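Local coordinates for uncharacterized protein (Bacteroides eggerthii, PDB 4FTD) that is of unknown function but carries a six-bladed beta-propeller and an immunoglobulin-like part, and may take part in carbohydrate metabolism, at residues 133-143 against 432-442; 198-206 against 215-223. All coordinates share one frame; numbering follows the deposited sequence.

Interaction 1: 133-143 against 432-442; sequences FATNYTRCASY and FASRTQSGFVI
Tyr143, Ala141 and Phe133 meet Phe432 and Ser434 at the seam between two blades of the beta-propeller. The blade holding 432-442 is the one that closes the ring: strands 412-420, 426-435 and 439-446 from the chain's end are joined there by strand 120-125. Strand 138-143 begins the next blade and runs against 432-435 at an axis distance of 6.7 Å, so the two sheets meet through side chains. Both Tyr143 and Phe432 hold CG anti to the backbone N (chi1 159° and 169°), and the two side chains run antiparallel past one another. The rings are parallel to within 5° but displaced, and Tyr143 CB sits over the Phe432 face, 3.6 Å from the ring centroid. The Ile442 side chain lies roughly perpendicular to that of Tyr143, its CD1 3.8 Å from Tyr143 CE2. Farther along, Ser434 OG lies over one face of the Phe133 ring, 3.2 Å from CZ, although Phe133 is poorly ordered.

At the turn, water 1 donates to both Ala134 O and Gln437 O. Gln437 OE1 comes within 3.4 Å of Asn136 CB; both amides bond to Asn409, while Thr436 OG1, beside Arg139 CA, bonds to Leu411 O. Ala141 O, buried without a hydrogen-bond partner, faces the Phe432 ring edge, 3.7 Å from CE1. Elsewhere Ser142 OG and Tyr143 N bond to Asp415 OD2, and Arg139 O accepts from Gln413 NE2, both partners on strand 412-420. Apolar contacts, the Asp415 and Gln413 bonds and the water at the turn therefore hold the seam together.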
loop_
_atom_site.group_PDB
_atom_site.type_symbol
_atom_site.label_atom_id
_atom_site.label_comp_id
_atom_site.label_asym_id
_atom_site.label_seq_id
_atom_site.Cartn_x
_atom_site.Cartn_y
_atom_site.Cartn_z
ATOM N N PHE A 133 -13.192 10.108 -15.506
ATOM C CA PHE A 133 -13.429 10.300 -14.087
ATOM C C PHE A 133 -13.910 11.673 -13.645
ATOM O O PHE A 133 -14.016 11.897 -12.459
ATOM C CB PHE A 133 -12.180 9.903 -13.256
ATOM C CG PHE A 133 -12.076 8.448 -13.033
ATOM C CD1 PHE A 133 -12.947 7.850 -12.173
ATOM C CD2 PHE A 133 -11.105 7.691 -13.662
ATOM C CE1 PHE A 133 -12.907 6.505 -11.951
ATOM C CE2 PHE A 133 -11.044 6.338 -13.456
ATOM C CZ PHE A 133 -11.952 5.742 -12.590
ATOM N N ALA A 134 -14.189 12.570 -14.565
ATOM C CA ALA A 134 -14.723 13.855 -14.219
ATOM C C ALA A 134 -16.230 13.786 -14.073
ATOM O O ALA A 134 -16.796 14.746 -13.653
ATOM C CB ALA A 134 -14.335 14.900 -15.244
ATOM N N THR A 135 -16.891 12.675 -14.394
ATOM C CA THR A 135 -18.370 12.563 -14.226
ATOM C C THR A 135 -18.695 11.351 -13.439
ATOM O O THR A 135 -17.857 10.501 -13.258
ATOM C CB THR A 135 -19.149 12.513 -15.561
ATOM O OG1 THR A 135 -19.164 11.190 -16.107
ATOM C CG2 THR A 135 -18.557 13.495 -16.583
ATOM N N ASN A 136 -19.934 11.236 -12.995
ATOM C CA ASN A 136 -20.327 10.031 -12.284
ATOM C C ASN A 136 -20.692 8.875 -13.220
ATOM O O ASN A 136 -21.263 7.891 -12.798
ATOM C CB ASN A 136 -21.390 10.340 -11.256
ATOM C CG ASN A 136 -22.698 10.720 -11.855
ATOM O OD1 ASN A 136 -22.890 10.693 -13.074
ATOM N ND2 ASN A 136 -23.638 11.055 -10.990
ATOM N N TYR A 137 -20.400 9.010 -14.509
ATOM C CA TYR A 137 -20.558 7.870 -15.445
ATOM C C TYR A 137 -19.408 6.868 -15.369
ATOM O O TYR A 137 -19.474 5.827 -15.968
ATOM C CB TYR A 137 -20.818 8.362 -16.885
ATOM C CG TYR A 137 -22.263 8.746 -17.029
ATOM C CD1 TYR A 137 -22.728 9.920 -16.458
ATOM C CD2 TYR A 137 -23.178 7.916 -17.655
ATOM C CE1 TYR A 137 -24.064 10.287 -16.552
ATOM C CE2 TYR A 137 -24.526 8.261 -17.747
ATOM C CZ TYR A 137 -24.965 9.442 -17.172
ATOM O OH TYR A 137 -26.286 9.848 -17.267
ATOM N N THR A 138 -18.367 7.182 -14.614
ATOM C CA THR A 138 -17.289 6.222 -14.332
ATOM C C THR A 138 -17.121 6.206 -12.825
ATOM O O THR A 138 -16.805 7.225 -12.231
ATOM C CB THR A 138 -15.927 6.665 -14.949
ATOM O OG1 THR A 138 -16.026 6.752 -16.362
ATOM C CG2 THR A 138 -14.807 5.682 -14.560
ATOM N N ARG A 139 -17.347 5.053 -12.218
ATOM C CA ARG A 139 -17.318 4.893 -10.740
ATOM C C ARG A 139 -16.303 3.885 -10.259
ATOM O O ARG A 139 -16.184 3.601 -9.065
ATOM C CB ARG A 139 -18.704 4.496 -10.258
ATOM C CG ARG A 139 -19.725 5.543 -10.600
ATOM C CD ARG A 139 -21.093 5.252 -10.011
ATOM N NE ARG A 139 -22.015 6.291 -10.510
ATOM C CZ ARG A 139 -23.268 6.444 -10.085
ATOM N NH1 ARG A 139 -23.751 5.672 -9.149
ATOM N NH2 ARG A 139 -24.046 7.368 -10.608
ATOM N N CYS A 140 -15.499 3.372 -11.181
ATOM C CA CYS A 140 -14.540 2.362 -10.840
ATOM C C CYS A 140 -13.356 2.313 -11.782
ATOM O O CYS A 140 -13.519 2.382 -12.986
ATOM C CB CYS A 140 -15.207 1.012 -10.904
ATOM S SG CYS A 140 -14.297 -0.412 -10.222
ATOM N N ALA A 141 -12.190 2.117 -11.191
ATOM C CA ALA A 141 -10.941 1.855 -11.876
ATOM C C ALA A 141 -10.157 0.840 -11.047
ATOM O O ALA A 141 -10.341 0.732 -9.838
ATOM C CB ALA A 141 -10.139 3.183 -12.100
ATOM N N SER A 142 -9.321 0.047 -11.707
ATOM C CA SER A 142 -8.521 -0.966 -11.071
ATOM C C SER A 142 -7.126 -0.999 -11.759
ATOM O O SER A 142 -6.959 -0.460 -12.833
ATOM C CB SER A 142 -9.237 -2.321 -11.160
ATOM O OG SER A 142 -8.500 -3.378 -10.542
ATOM N N TYR A 143 -6.142 -1.561 -11.080
ATOM C CA TYR A 143 -4.734 -1.537 -11.511
ATOM C C TYR A 143 -4.050 -2.821 -11.118
ATOM O O TYR A 143 -4.330 -3.349 -10.078
ATOM C CB TYR A 143 -4.054 -0.355 -10.861
ATOM C CG TYR A 143 -2.530 -0.372 -10.747
ATOM C CD1 TYR A 143 -1.909 -0.882 -9.598
ATOM C CD2 TYR A 143 -1.730 0.214 -11.704
ATOM C CE1 TYR A 143 -0.541 -0.866 -9.449
ATOM C CE2 TYR A 143 -0.335 0.266 -11.540
ATOM C CZ TYR A 143 0.232 -0.287 -10.406
ATOM O OH TYR A 143 1.557 -0.286 -10.226
ATOM N N PHE A 432 -2.010 2.193 -5.824
ATOM C CA PHE A 432 -3.008 2.835 -6.673
ATOM C C PHE A 432 -4.240 3.108 -5.858
ATOM O O PHE A 432 -4.659 2.261 -5.049
ATOM C CB PHE A 432 -3.351 1.897 -7.800
ATOM C CG PHE A 432 -4.563 2.288 -8.644
ATOM C CD1 PHE A 432 -5.839 1.811 -8.325
ATOM C CD2 PHE A 432 -4.383 3.003 -9.861
ATOM C CE1 PHE A 432 -6.935 2.105 -9.134
ATOM C CE2 PHE A 432 -5.461 3.266 -10.685
ATOM C CZ PHE A 432 -6.742 2.824 -10.309
ATOM N N ALA A 433 -4.836 4.257 -6.110
ATOM C CA ALA A 433 -6.171 4.627 -5.625
ATOM C C ALA A 433 -6.898 5.382 -6.749
ATOM O O ALA A 433 -6.275 6.098 -7.565
ATOM C CB ALA A 433 -6.116 5.494 -4.368
ATOM N N SER A 434 -8.207 5.193 -6.798
ATOM C CA SER A 434 -9.101 5.890 -7.710
ATOM C C SER A 434 -10.340 6.284 -6.942
ATOM O O SER A 434 -10.856 5.487 -6.176
ATOM C CB SER A 434 -9.565 4.961 -8.840
ATOM O OG SER A 434 -10.302 5.730 -9.811
ATOM N N ARG A 435 -10.874 7.456 -7.232
ATOM C CA ARG A 435 -12.064 7.938 -6.589
ATOM C C ARG A 435 -12.937 8.695 -7.574
ATOM O O ARG A 435 -12.461 9.565 -8.341
ATOM C CB ARG A 435 -11.691 8.751 -5.380
ATOM C CG ARG A 435 -12.879 9.178 -4.540
ATOM C CD ARG A 435 -13.310 10.593 -4.860
ATOM N NE ARG A 435 -14.380 11.062 -4.008
ATOM C CZ ARG A 435 -14.959 12.251 -4.114
ATOM N NH1 ARG A 435 -14.589 13.093 -5.066
ATOM N NH2 ARG A 435 -15.916 12.604 -3.256
ATOM N N THR A 436 -14.225 8.366 -7.557
ATOM C CA THR A 436 -15.218 8.952 -8.482
ATOM C C THR A 436 -15.273 10.476 -8.433
ATOM O O THR A 436 -15.420 11.044 -7.354
ATOM C CB THR A 436 -16.614 8.380 -8.232
ATOM O OG1 THR A 436 -16.530 6.955 -8.330
ATOM C CG2 THR A 436 -17.649 8.945 -9.222
ATOM N N GLN A 437 -15.113 11.093 -9.593
ATOM C CA GLN A 437 -15.092 12.569 -9.766
ATOM C C GLN A 437 -13.817 13.250 -9.208
ATOM O O GLN A 437 -13.774 14.483 -9.086
ATOM C CB GLN A 437 -16.399 13.258 -9.278
ATOM C CG GLN A 437 -17.615 12.837 -10.091
ATOM C CD GLN A 437 -18.942 13.391 -9.569
ATOM O OE1 GLN A 437 -19.886 12.648 -9.269
ATOM N NE2 GLN A 437 -19.001 14.679 -9.419
ATOM N N SER A 438 -12.779 12.474 -8.921
ATOM C CA SER A 438 -11.467 13.026 -8.551
ATOM C C SER A 438 -10.354 12.499 -9.439
ATOM O O SER A 438 -9.439 13.208 -9.730
ATOM C CB SER A 438 -11.111 12.725 -7.124
ATOM O OG SER A 438 -12.084 13.230 -6.256
ATOM N N GLY A 439 -10.412 11.232 -9.844
ATOM C CA GLY A 439 -9.395 10.654 -10.708
ATOM C C GLY A 439 -8.610 9.543 -9.999
ATOM O O GLY A 439 -9.078 8.980 -9.037
ATOM N N PHE A 440 -7.406 9.255 -10.484
ATOM C CA PHE A 440 -6.592 8.173 -9.944
ATOM C C PHE A 440 -5.121 8.529 -9.878
ATOM O O PHE A 440 -4.696 9.455 -10.544
ATOM C CB PHE A 440 -6.831 6.877 -10.708
ATOM C CG PHE A 440 -6.276 6.816 -12.128
ATOM C CD1 PHE A 440 -4.957 6.465 -12.361
ATOM C CD2 PHE A 440 -7.119 7.028 -13.237
ATOM C CE1 PHE A 440 -4.450 6.393 -13.667
ATOM C CE2 PHE A 440 -6.635 6.938 -14.526
ATOM C CZ PHE A 440 -5.306 6.600 -14.741
ATOM N N VAL A 441 -4.366 7.777 -9.086
ATOM C CA VAL A 441 -2.917 7.996 -8.899
ATOM C C VAL A 441 -2.219 6.634 -8.766
ATOM O O VAL A 441 -2.815 5.634 -8.277
ATOM C CB VAL A 441 -2.647 8.908 -7.670
ATOM C CG1 VAL A 441 -3.007 8.225 -6.361
ATOM C CG2 VAL A 441 -1.204 9.386 -7.588
ATOM N N ILE A 442 -0.982 6.562 -9.279
ATOM C CA ILE A 442 -0.080 5.474 -9.008
ATOM C C ILE A 442 1.128 6.077 -8.264
ATOM O O ILE A 442 1.750 7.006 -8.771
ATOM C CB ILE A 442 0.409 4.815 -10.287
ATOM C CG1 ILE A 442 -0.779 4.234 -11.080
ATOM C CG2 ILE A 442 1.466 3.741 -9.934
ATOM C CD1 ILE A 442 -0.448 3.935 -12.536
HETATM O O HOH W 1 -14.969 16.107 -11.438
HETATM O O HOH W 2 -15.645 9.584 -11.983
#

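Interaction 2: 198-206 against 215-223; sequences INGHVYLSS and FKIYYWETP
His201 turns its CG away from its own carbonyl carbon (chi1 -48°), whereas Tyr219 extends with CG anti to the backbone N (chi1 174°); together these torsions bring the phenol oxygen over the imidazole. Tyr219 OH stands 3.1 Å above the plane of the His201 ring, over its centre, and Asn199 O covers the opposite face. The ring edge is held as well: His201 ND1 donates to a lone pair of Glu221 O at 2.9 Å, nearly straight and in the ring plane. Tyr219 OH in turn donates to Glu221 OE1 (2.9 Å), meeting it from above the carboxylate plane. A leucine at His201 would probably leave Glu221 O without its ring donor and deprive Tyr219 OH of the flat surface beneath it.

On the same face of the sheet, Tyr219 presents its edge to the face of Tyr203, with planes at 70° and centroids 5.4 Å apart, while Tyr203 OH bonds to His279 O. The two segments form a beta hairpin that supplies the middle pair of strands of a four-stranded antiparallel propeller blade, flanked by 190-198 and 228-233. Val202 with Trp220 and Leu204 with Tyr218 are hydrogen-bonded pairs; Tyr218 N to Leu204 O is 2.8 Å, the donor lying nearly along the C=O axis. These four side chains occupy the other face, where the Leu204 side chain lies aslant the indole, its CG 3.7 Å from Trp220 CZ3, and Trp220 NE1 is tied to Asp181 O.

Next to the loop that joins the two strands, Ser206 binds Lys216 twice. Ser206 N donates to Lys216 O, and Ser206 OG accepts from Lys216 N (3.0 Å) and is also hydrogen-bonded to Pro214 O.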
loop_
_atom_site.group_PDB
_atom_site.type_symbol
_atom_site.label_atom_id
_atom_site.label_comp_id
_atom_site.label_asym_id
_atom_site.label_seq_id
_atom_site.Cartn_x
_atom_site.Cartn_y
_atom_site.Cartn_z
ATOM N N ILE A 198 -7.655 -8.774 -12.287
ATOM C CA ILE A 198 -7.219 -9.833 -11.383
ATOM C C ILE A 198 -6.619 -10.940 -12.235
ATOM O O ILE A 198 -7.269 -11.414 -13.163
ATOM C CB ILE A 198 -8.375 -10.407 -10.567
ATOM C CG1 ILE A 198 -9.078 -9.263 -9.803
ATOM C CG2 ILE A 198 -7.846 -11.432 -9.563
ATOM C CD1 ILE A 198 -10.117 -9.696 -8.828
ATOM N N ASN A 199 -5.385 -11.338 -11.914
ATOM C CA ASN A 199 -4.687 -12.440 -12.594
ATOM C C ASN A 199 -4.538 -12.197 -14.070
ATOM O O ASN A 199 -4.527 -13.114 -14.857
ATOM C CB ASN A 199 -5.401 -13.807 -12.328
ATOM C CG ASN A 199 -5.479 -14.168 -10.845
ATOM O OD1 ASN A 199 -4.524 -13.953 -10.103
ATOM N ND2 ASN A 199 -6.612 -14.729 -10.411
ATOM N N GLY A 200 -4.441 -10.943 -14.479
ATOM C CA GLY A 200 -4.398 -10.632 -15.901
ATOM C C GLY A 200 -5.749 -10.675 -16.638
ATOM O O GLY A 200 -5.772 -10.524 -17.848
ATOM N N HIS A 201 -6.845 -10.921 -15.918
ATOM C CA HIS A 201 -8.180 -10.967 -16.496
ATOM C C HIS A 201 -8.968 -9.734 -16.096
ATOM O O HIS A 201 -8.700 -9.135 -15.065
ATOM C CB HIS A 201 -8.936 -12.185 -15.950
ATOM C CG HIS A 201 -8.140 -13.445 -15.997
ATOM N ND1 HIS A 201 -7.545 -13.905 -17.155
ATOM C CD2 HIS A 201 -7.803 -14.318 -15.029
ATOM C CE1 HIS A 201 -6.879 -15.014 -16.891
ATOM N NE2 HIS A 201 -7.038 -15.300 -15.612
ATOM N N VAL A 202 -9.982 -9.405 -16.885
ATOM C CA VAL A 202 -10.907 -8.348 -16.547
ATOM C C VAL A 202 -12.251 -8.954 -16.122
ATOM O O VAL A 202 -12.762 -9.906 -16.739
ATOM C CB VAL A 202 -11.121 -7.387 -17.714
ATOM C CG1 VAL A 202 -12.112 -6.295 -17.309
ATOM C CG2 VAL A 202 -9.773 -6.829 -18.149
ATOM N N TYR A 203 -12.782 -8.408 -15.034
ATOM C CA TYR A 203 -14.119 -8.695 -14.581
ATOM C C TYR A 203 -14.913 -7.409 -14.558
ATOM O O TYR A 203 -14.410 -6.417 -14.054
ATOM C CB TYR A 203 -14.090 -9.195 -13.153
ATOM C CG TYR A 203 -13.448 -10.555 -12.973
ATOM C CD1 TYR A 203 -12.045 -10.687 -12.901
ATOM C CD2 TYR A 203 -14.213 -11.687 -12.911
ATOM C CE1 TYR A 203 -11.455 -11.957 -12.768
ATOM C CE2 TYR A 203 -13.636 -12.924 -12.741
ATOM C CZ TYR A 203 -12.259 -13.047 -12.663
ATOM O OH TYR A 203 -11.670 -14.286 -12.575
ATOM N N LEU A 204 -16.150 -7.438 -15.048
ATOM C CA LEU A 204 -17.081 -6.338 -14.866
ATOM C C LEU A 204 -18.407 -6.875 -14.340
ATOM O O LEU A 204 -18.795 -7.975 -14.652
ATOM C CB LEU A 204 -17.332 -5.581 -16.170
ATOM C CG LEU A 204 -16.219 -4.837 -16.930
ATOM C CD1 LEU A 204 -16.820 -4.105 -18.101
ATOM C CD2 LEU A 204 -15.470 -3.876 -16.036
ATOM N N SER A 205 -19.150 -6.030 -13.611
ATOM C CA SER A 205 -20.464 -6.379 -13.152
ATOM C C SER A 205 -21.460 -5.261 -13.478
ATOM O O SER A 205 -21.094 -4.076 -13.422
ATOM C CB SER A 205 -20.449 -6.678 -11.665
ATOM O OG SER A 205 -19.774 -5.662 -10.888
ATOM N N SER A 206 -22.705 -5.647 -13.753
ATOM C CA SER A 206 -23.768 -4.698 -14.014
ATOM C C SER A 206 -24.256 -4.073 -12.694
ATOM O O SER A 206 -23.796 -4.475 -11.598
ATOM C CB SER A 206 -24.932 -5.391 -14.757
ATOM O OG SER A 206 -25.691 -6.255 -13.947
ATOM N N PHE A 215 -28.413 -9.086 -12.913
ATOM C CA PHE A 215 -27.187 -8.840 -12.214
ATOM C C PHE A 215 -26.111 -9.738 -12.802
ATOM O O PHE A 215 -25.994 -10.874 -12.430
ATOM C CB PHE A 215 -27.398 -9.013 -10.709
ATOM C CG PHE A 215 -26.228 -8.559 -9.852
ATOM C CD1 PHE A 215 -25.531 -7.377 -10.117
ATOM C CD2 PHE A 215 -25.950 -9.232 -8.650
ATOM C CE1 PHE A 215 -24.488 -6.950 -9.313
ATOM C CE2 PHE A 215 -24.913 -8.791 -7.826
ATOM C CZ PHE A 215 -24.199 -7.649 -8.144
ATOM N N LYS A 216 -25.365 -9.183 -13.752
ATOM C CA LYS A 216 -24.489 -9.947 -14.609
ATOM C C LYS A 216 -23.055 -9.664 -14.291
ATOM O O LYS A 216 -22.736 -8.554 -13.841
ATOM C CB LYS A 216 -24.826 -9.636 -16.069
ATOM C CG LYS A 216 -26.270 -9.987 -16.426
ATOM C CD LYS A 216 -26.637 -9.641 -17.852
ATOM C CE LYS A 216 -26.020 -10.627 -18.801
ATOM N NZ LYS A 216 -26.289 -10.198 -20.182
ATOM N N ILE A 217 -22.227 -10.692 -14.446
ATOM C CA ILE A 217 -20.780 -10.626 -14.282
ATOM C C ILE A 217 -20.173 -11.159 -15.580
ATOM O O ILE A 217 -20.569 -12.228 -16.092
ATOM C CB ILE A 217 -20.257 -11.439 -13.099
ATOM C CG1 ILE A 217 -21.034 -11.060 -11.806
ATOM C CG2 ILE A 217 -18.765 -11.273 -12.909
ATOM C CD1 ILE A 217 -20.687 -11.905 -10.597
ATOM N N TYR A 218 -19.251 -10.369 -16.089
ATOM C CA TYR A 218 -18.554 -10.628 -17.309
ATOM C C TYR A 218 -17.047 -10.798 -17.068
ATOM O O TYR A 218 -16.477 -10.177 -16.152
ATOM C CB TYR A 218 -18.748 -9.447 -18.233
ATOM C CG TYR A 218 -20.203 -9.153 -18.583
ATOM C CD1 TYR A 218 -20.968 -8.316 -17.785
ATOM C CD2 TYR A 218 -20.798 -9.720 -19.725
ATOM C CE1 TYR A 218 -22.283 -7.984 -18.125
ATOM C CE2 TYR A 218 -22.115 -9.418 -20.071
ATOM C CZ TYR A 218 -22.856 -8.558 -19.262
ATOM O OH TYR A 218 -24.117 -8.214 -19.612
ATOM N N TYR A 219 -16.417 -11.566 -17.977
ATOM C CA TYR A 219 -15.027 -11.946 -17.887
ATOM C C TYR A 219 -14.326 -11.835 -19.236
ATOM O O TYR A 219 -14.871 -12.282 -20.264
ATOM C CB TYR A 219 -14.976 -13.417 -17.413
ATOM C CG TYR A 219 -13.595 -14.086 -17.373
ATOM C CD1 TYR A 219 -12.787 -14.003 -16.244
ATOM C CD2 TYR A 219 -13.163 -14.897 -18.411
ATOM C CE1 TYR A 219 -11.564 -14.647 -16.188
ATOM C CE2 TYR A 219 -11.932 -15.528 -18.359
ATOM C CZ TYR A 219 -11.138 -15.395 -17.240
ATOM O OH TYR A 219 -9.915 -16.017 -17.154
ATOM N N TRP A 220 -13.115 -11.272 -19.219
ATOM C CA TRP A 220 -12.233 -11.222 -20.367
ATOM C C TRP A 220 -10.948 -11.924 -19.988
ATOM O O TRP A 220 -10.259 -11.508 -19.033
ATOM C CB TRP A 220 -11.885 -9.765 -20.727
ATOM C CG TRP A 220 -12.980 -9.053 -21.420
ATOM C CD1 TRP A 220 -13.070 -8.789 -22.764
ATOM C CD2 TRP A 220 -14.120 -8.460 -20.813
ATOM N NE1 TRP A 220 -14.233 -8.119 -23.036
ATOM C CE2 TRP A 220 -14.888 -7.881 -21.849
ATOM C CE3 TRP A 220 -14.595 -8.388 -19.492
ATOM C CZ2 TRP A 220 -16.088 -7.225 -21.601
ATOM C CZ3 TRP A 220 -15.785 -7.721 -19.256
ATOM C CH2 TRP A 220 -16.514 -7.155 -20.297
ATOM N N GLU A 221 -10.624 -12.979 -20.713
ATOM C CA GLU A 221 -9.400 -13.750 -20.460
ATOM C C GLU A 221 -8.168 -12.877 -20.645
ATOM O O GLU A 221 -7.257 -12.865 -19.819
ATOM C CB GLU A 221 -9.351 -14.944 -21.438
ATOM C CG GLU A 221 -8.141 -15.864 -21.325
ATOM C CD GLU A 221 -8.159 -16.784 -20.114
ATOM O OE1 GLU A 221 -9.253 -17.217 -19.654
ATOM O OE2 GLU A 221 -7.051 -17.106 -19.630
ATOM N N THR A 222 -8.161 -12.155 -21.757
ATOM C CA THR A 222 -7.125 -11.210 -22.105
ATOM C C THR A 222 -7.814 -9.925 -22.607
ATOM O O THR A 222 -8.989 -9.955 -22.963
ATOM C CB THR A 222 -6.248 -11.721 -23.293
ATOM O OG1 THR A 222 -6.972 -11.565 -24.520
ATOM C CG2 THR A 222 -5.818 -13.192 -23.141
ATOM N N PRO A 223 -7.063 -8.822 -22.737
ATOM C CA PRO A 223 -7.623 -7.557 -23.225
ATOM C C PRO A 223 -8.283 -7.576 -24.582
ATOM O O PRO A 223 -9.158 -6.760 -24.829
ATOM C CB PRO A 223 -6.397 -6.650 -23.289
ATOM C CG PRO A 223 -5.548 -7.136 -22.147
ATOM C CD PRO A 223 -5.696 -8.630 -22.203
#

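Interaction 1 joins two different blades, while interaction 2 pairs strands within one blade, and its sequence falls between the two segments of interaction 1. Their centres are 18 Å apart and their nearest atoms about 6 Å apart, so they do not touch. Strand 190-198 mediates: Arg139 and Cys140 of 133-143 pack on Met194, whose backbone, with that of Asn193, hydrogen-bonds to Ser205 of 198-206. The centre of interaction 1 is also nearer the chain's centre, about 17 Å against 24 Å. The function is uncharacterised, so neither contact can be placed relative to an active site; a glycerol, probably from crystallisation, lies about 6 Å from the Tyr143 side chain.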